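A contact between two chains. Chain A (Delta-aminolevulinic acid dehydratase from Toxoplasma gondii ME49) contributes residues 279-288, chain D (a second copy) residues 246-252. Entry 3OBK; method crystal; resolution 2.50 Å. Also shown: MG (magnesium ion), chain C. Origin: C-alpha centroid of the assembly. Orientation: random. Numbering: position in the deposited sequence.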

ATOM      1  N   ILE A 279     -13.339  -8.522   1.165  1.00 12.05           N
ATOM      2  CA  ILE A 279     -13.371  -8.730   2.604  1.00 12.82           C
ATOM      3  C   ILE A 279     -12.302  -9.720   3.022  1.00 13.94           C
ATOM      4  O   ILE A 279     -11.689  -9.563   4.054  1.00 14.52           O
ATOM      5  CB  ILE A 279     -14.764  -9.173   3.119  1.00 12.36           C
ATOM      6  CG1 ILE A 279     -15.811  -8.106   2.763  1.00 13.32           C
ATOM      7  CG2 ILE A 279     -14.730  -9.387   4.636  1.00 10.01           C
ATOM      8  CD1 ILE A 279     -15.398  -6.630   3.080  1.00  9.23           C
ATOM      9  N   ARG A 280     -12.044 -10.724   2.204  1.00 15.78           N
ATOM     10  CA  ARG A 280     -10.911 -11.630   2.458  1.00 17.07           C
ATOM     11  C   ARG A 280      -9.580 -10.916   2.560  1.00 17.81           C
ATOM     12  O   ARG A 280      -8.749 -11.281   3.355  1.00 18.04           O
ATOM     13  CB  ARG A 280     -10.807 -12.654   1.333  1.00 17.65           C
ATOM     14  CG  ARG A 280      -9.654 -13.643   1.480  1.00 20.06           C
ATOM     15  CD  ARG A 280      -9.571 -14.167   2.888  1.00 23.68           C
ATOM     16  NE  ARG A 280      -9.306 -15.586   2.907  1.00 27.95           N
ATOM     17  CZ  ARG A 280      -8.107 -16.141   3.094  1.00 33.49           C
ATOM     18  NH1 ARG A 280      -7.006 -15.395   3.315  1.00 31.89           N
ATOM     19  NH2 ARG A 280      -8.033 -17.477   3.097  1.00 36.24           N
ATOM     20  N   GLU A 281      -9.382  -9.923   1.708  1.00 19.22           N
ATOM     21  CA  GLU A 281      -8.134  -9.192   1.606  1.00 21.01           C
ATOM     22  C   GLU A 281      -7.925  -8.377   2.871  1.00 21.16           C
ATOM     23  O   GLU A 281      -6.835  -8.292   3.378  1.00 20.85           O
ATOM     24  CB  GLU A 281      -8.186  -8.290   0.360  1.00 21.98           C
ATOM     25  CG  GLU A 281      -6.960  -7.436   0.061  1.00 27.33           C
ATOM     26  CD  GLU A 281      -7.060  -6.681  -1.296  1.00 35.41           C
ATOM     27  OE1 GLU A 281      -8.215  -6.414  -1.758  1.00 38.96           O
ATOM     28  OE2 GLU A 281      -5.979  -6.340  -1.884  1.00 37.89           O
ATOM     29  N   LYS A 282      -9.003  -7.818   3.397  1.00 21.89           N
ATOM     30  CA  LYS A 282      -8.939  -6.894   4.530  1.00 22.64           C
ATOM     31  C   LYS A 282      -9.197  -7.535   5.917  1.00 22.42           C
ATOM     32  O   LYS A 282      -8.695  -7.039   6.932  1.00 24.05           O
ATOM     33  CB  LYS A 282      -9.866  -5.681   4.251  1.00 23.11           C
ATOM     34  CG  LYS A 282      -9.065  -4.504   3.575  1.00 25.74           C
ATOM     35  CD  LYS A 282      -9.744  -3.790   2.417  1.00 27.91           C
ATOM     36  CE  LYS A 282      -8.684  -3.350   1.342  1.00 30.72           C
ATOM     37  NZ  LYS A 282      -7.673  -2.274   1.736  1.00 30.70           N
ATOM     38  N   SER A 283      -9.914  -8.652   5.974  1.00 20.85           N
ATOM     39  CA  SER A 283     -10.231  -9.259   7.257  1.00 19.74           C
ATOM     40  C   SER A 283      -9.119 -10.151   7.762  1.00 19.23           C
ATOM     41  O   SER A 283      -8.314 -10.667   6.980  1.00 19.24           O
ATOM     42  CB  SER A 283     -11.468 -10.127   7.133  1.00 19.64           C
ATOM     43  OG  SER A 283     -11.893 -10.521   8.407  1.00 19.68           O
ATOM     44  N   LYS A 284      -9.092 -10.351   9.076  1.00 18.33           N
ATOM     45  CA  LYS A 284      -8.256 -11.396   9.659  1.00 18.03           C
ATOM     46  C   LYS A 284      -9.096 -12.570  10.169  1.00 16.47           C
ATOM     47  O   LYS A 284      -8.555 -13.456  10.823  1.00 16.56           O
ATOM     48  CB  LYS A 284      -7.387 -10.843  10.789  1.00 18.95           C
ATOM     49  CG  LYS A 284      -6.589  -9.612  10.440  1.00 20.76           C
ATOM     50  CD  LYS A 284      -5.527  -9.884   9.337  1.00 24.90           C
ATOM     51  CE  LYS A 284      -4.908  -8.548   8.826  1.00 27.96           C
ATOM     52  NZ  LYS A 284      -6.013  -7.506   8.654  1.00 29.24           N
ATOM     53  N   LEU A 285     -10.395 -12.588   9.844  1.00 14.35           N
ATOM     54  CA  LEU A 285     -11.288 -13.656  10.275  1.00 13.22           C
ATOM     55  C   LEU A 285     -11.552 -14.639   9.169  1.00 12.27           C
ATOM     56  O   LEU A 285     -11.510 -14.294   8.009  1.00 12.58           O
ATOM     57  CB  LEU A 285     -12.630 -13.091  10.732  1.00 13.32           C
ATOM     58  CG  LEU A 285     -12.622 -12.131  11.940  1.00 12.88           C
ATOM     59  CD1 LEU A 285     -13.987 -11.552  12.092  1.00 11.27           C
ATOM     60  CD2 LEU A 285     -12.208 -12.837  13.194  1.00 11.20           C
ATOM     61  N   PRO A 286     -11.854 -15.886   9.514  1.00 11.67           N
ATOM     62  CA  PRO A 286     -12.251 -16.778   8.415  1.00 10.97           C
ATOM     63  C   PRO A 286     -13.511 -16.335   7.664  1.00 10.44           C
ATOM     64  O   PRO A 286     -14.432 -15.739   8.240  1.00 10.40           O
ATOM     65  CB  PRO A 286     -12.473 -18.125   9.102  1.00 10.57           C
ATOM     66  CG  PRO A 286     -11.656 -18.057  10.321  1.00 11.66           C
ATOM     67  CD  PRO A 286     -11.518 -16.623  10.741  1.00 11.16           C
ATOM     68  N   MET A 287     -13.521 -16.633   6.370  1.00 10.04           N
ATOM     69  CA  MET A 287     -14.589 -16.241   5.478  1.00  9.77           C
ATOM     70  C   MET A 287     -15.440 -17.427   5.090  1.00  9.14           C
ATOM     71  O   MET A 287     -14.939 -18.510   4.869  1.00  9.24           O
ATOM     72  CB  MET A 287     -14.021 -15.619   4.199  1.00 10.06           C
ATOM     73  CG  MET A 287     -13.278 -14.284   4.338  1.00 10.08           C
ATOM     74  SD  MET A 287     -14.140 -13.009   5.269  1.00 11.79           S
ATOM     75  CE  MET A 287     -15.571 -12.659   4.262  1.00 10.99           C
ATOM     76  N   VAL A 288     -16.739 -17.189   5.008  1.00  9.04           N
ATOM     77  CA  VAL A 288     -17.698 -18.173   4.556  1.00  8.71           C
ATOM     78  C   VAL A 288     -18.529 -17.520   3.499  1.00  8.26           C
ATOM     79  O   VAL A 288     -18.789 -16.332   3.554  1.00  8.24           O
ATOM     80  CB  VAL A 288     -18.611 -18.684   5.733  1.00  8.90           C
ATOM     81  CG1 VAL A 288     -19.353 -19.908   5.336  1.00  8.38           C
ATOM     82  CG2 VAL A 288     -17.775 -18.987   6.965  1.00  8.52           C
TER
ATOM     83  N   SER D 246      -1.651 -18.707   8.702  1.00 14.96           N
ATOM     84  CA  SER D 246      -0.836 -17.500   8.901  1.00 15.67           C
ATOM     85  C   SER D 246      -1.676 -16.286   9.193  1.00 15.80           C
ATOM     86  O   SER D 246      -1.326 -15.529  10.061  1.00 15.89           O
ATOM     87  CB  SER D 246       0.108 -17.214   7.720  1.00 15.67           C
ATOM     88  OG  SER D 246      -0.584 -17.111   6.483  1.00 17.02           O
ATOM     89  N   ARG D 247      -2.773 -16.096   8.479  1.00 16.17           N
ATOM     90  CA  ARG D 247      -3.676 -14.972   8.749  1.00 17.65           C
ATOM     91  C   ARG D 247      -4.093 -14.888  10.244  1.00 17.62           C
ATOM     92  O   ARG D 247      -4.207 -13.821  10.841  1.00 16.57           O
ATOM     93  CB  ARG D 247      -4.900 -15.084   7.828  1.00 18.31           C
ATOM     94  CG  ARG D 247      -6.026 -14.111   8.123  1.00 22.29           C
ATOM     95  CD  ARG D 247      -7.334 -14.505   7.413  1.00 27.27           C
ATOM     96  NE  ARG D 247      -7.779 -15.837   7.838  1.00 29.69           N
ATOM     97  CZ  ARG D 247      -8.642 -16.594   7.173  1.00 31.00           C
ATOM     98  NH1 ARG D 247      -9.185 -16.139   6.041  1.00 31.19           N
ATOM     99  NH2 ARG D 247      -8.959 -17.811   7.643  1.00 31.59           N
ATOM    100  N   GLU D 248      -4.287 -16.037  10.851  1.00 17.76           N
ATOM    101  CA  GLU D 248      -4.671 -16.088  12.238  1.00 18.51           C
ATOM    102  C   GLU D 248      -3.598 -15.454  13.094  1.00 18.56           C
ATOM    103  O   GLU D 248      -3.885 -14.842  14.103  1.00 18.55           O
ATOM    104  CB  GLU D 248      -4.881 -17.541  12.624  1.00 18.70           C
ATOM    105  CG  GLU D 248      -5.399 -17.776  13.984  1.00 19.09           C
ATOM    106  CD  GLU D 248      -5.546 -19.254  14.267  1.00 21.52           C
ATOM    107  OE1 GLU D 248      -5.119 -20.087  13.435  1.00 21.15           O
ATOM    108  OE2 GLU D 248      -6.107 -19.591  15.331  1.00 24.89           O
ATOM    109  N   ALA D 249      -2.351 -15.589  12.678  1.00 18.54           N
ATOM    110  CA  ALA D 249      -1.235 -15.005  13.414  1.00 18.74           C
ATOM    111  C   ALA D 249      -1.341 -13.497  13.551  1.00 18.92           C
ATOM    112  O   ALA D 249      -0.987 -12.938  14.598  1.00 18.92           O
ATOM    113  CB  ALA D 249       0.096 -15.381  12.760  1.00 18.31           C
ATOM    114  N   GLU D 250      -1.809 -12.838  12.502  1.00 19.35           N
ATOM    115  CA  GLU D 250      -1.916 -11.384  12.525  1.00 20.51           C
ATOM    116  C   GLU D 250      -2.895 -10.961  13.608  1.00 20.65           C
ATOM    117  O   GLU D 250      -2.694  -9.957  14.317  1.00 21.18           O
ATOM    118  CB  GLU D 250      -2.348 -10.856  11.157  1.00 20.84           C
ATOM    119  CG  GLU D 250      -1.285 -11.076  10.064  1.00 23.91           C
ATOM    120  CD  GLU D 250      -1.675 -10.484   8.694  1.00 28.98           C
ATOM    121  OE1 GLU D 250      -1.881 -11.274   7.719  1.00 31.56           O
ATOM    122  OE2 GLU D 250      -1.764  -9.239   8.592  1.00 30.61           O
ATOM    123  N   ARG D 251      -3.915 -11.787  13.761  1.00 20.31           N
ATOM    124  CA  ARG D 251      -5.024 -11.540  14.650  1.00 20.67           C
ATOM    125  C   ARG D 251      -4.589 -11.665  16.101  1.00 20.40           C
ATOM    126  O   ARG D 251      -5.003 -10.885  16.939  1.00 21.17           O
ATOM    127  CB  ARG D 251      -6.139 -12.523  14.315  1.00 20.81           C
ATOM    128  CG  ARG D 251      -7.412 -12.280  14.993  1.00 22.09           C
ATOM    129  CD  ARG D 251      -8.305 -13.533  14.983  1.00 23.28           C
ATOM    130  NE  ARG D 251      -9.466 -13.266  15.824  1.00 24.59           N
ATOM    131  CZ  ARG D 251     -10.391 -14.147  16.152  1.00 24.22           C
ATOM    132  NH1 ARG D 251     -10.326 -15.382  15.696  1.00 24.86           N
ATOM    133  NH2 ARG D 251     -11.385 -13.776  16.945  1.00 26.20           N
ATOM    134  N   GLU D 252      -3.724 -12.621  16.391  1.00 19.98           N
ATOM    135  CA  GLU D 252      -3.165 -12.785  17.737  1.00 19.69           C
ATOM    136  C   GLU D 252      -2.178 -11.655  18.048  1.00 19.59           C
ATOM    137  O   GLU D 252      -2.233 -11.031  19.121  1.00 20.00           O
ATOM    138  CB  GLU D 252      -2.469 -14.138  17.828  1.00 19.84           C
ATOM    139  CG  GLU D 252      -3.421 -15.347  17.814  1.00 20.39           C
ATOM    140  CD  GLU D 252      -4.065 -15.639  19.180  1.00 22.40           C
ATOM    141  OE1 GLU D 252      -3.528 -15.222  20.226  1.00 24.15           O
ATOM    142  OE2 GLU D 252      -5.112 -16.312  19.221  1.00 23.94           O
TER
HETATM  143 MG    MG C 365      -3.757 -14.862  22.091  1.00 32.77          MG
HETATM  144  O   HOH W   1      -1.839 -14.726  21.804  1.00 13.50           O
HETATM  145  O   HOH W   2      -3.078 -16.860  22.405  0.50 11.17           O
HETATM  146  O   HOH W   3      -3.798 -12.595  21.863  0.50  2.00           O
HETATM  147  O   HOH W   4      -4.222 -14.298  24.189  1.00  4.04           O
HETATM  148  O   HOH W   5      -5.596 -15.210  21.753  1.00  5.11           O

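How do the two backbones meet? In chain A a helix gives out at S283(A), the first residue to leave helical phi/psi, and the chain runs through a loop into a strand at M287(A). In chain D the contact comes from a helical segment. The backbones come nearest at K284(A) and R247(D), whose CA atoms are 5.9 Å apart. The loop is braced from within: L285(A) N donates a hydrogen bond to S283(A) OG at 2.9 Å.

What does R247(D) do, the residue with the most surface covered? Its CA-to-CB bond points toward chain A, and the long side chain reaches over the loop. One face of its guanidinium lies against L285(A) O, 3.6 Å from R247(D) NH1, and P286(A) CA, 3.5 Å from R247(D) NH2. Flat guanidinium faces are poor at hydrogen bonding, so these are packing contacts; NH1 and NH2 find hydrogen bonds elsewhere in the structure.

How do the two arginines meet? R247(D) NH1 lies over one face of the R280(A) guanidinium, 3.1 Å from R280(A) CZ. R247(D) NH1 is also 3.2 Å from R280(A) NE, but both nitrogens are donors, so no hydrogen bond joins them, and the like charges lie close together. Both side chains have hydrogen-bonding partners elsewhere in the structure.

What does K284(A) add? Its aliphatic chain makes two of its contacts: K284(A) CE is 3.2 Å from E250(D) OE2, and K284(A) CB is 4.1 Å from R251(D) CB. Its charged end, K284(A) NZ, stays 4.6 Å from E250(D) OE2, beyond a salt bridge, and makes a weak hydrogen bond to K282(A) O at 3.2 Å. Beside it, L285(A) CD2 packs over one face of the R251(D) guanidinium, 3.7 Å from R251(D) CZ. No hydrogen bond crosses between the stretches, which meet here through packing.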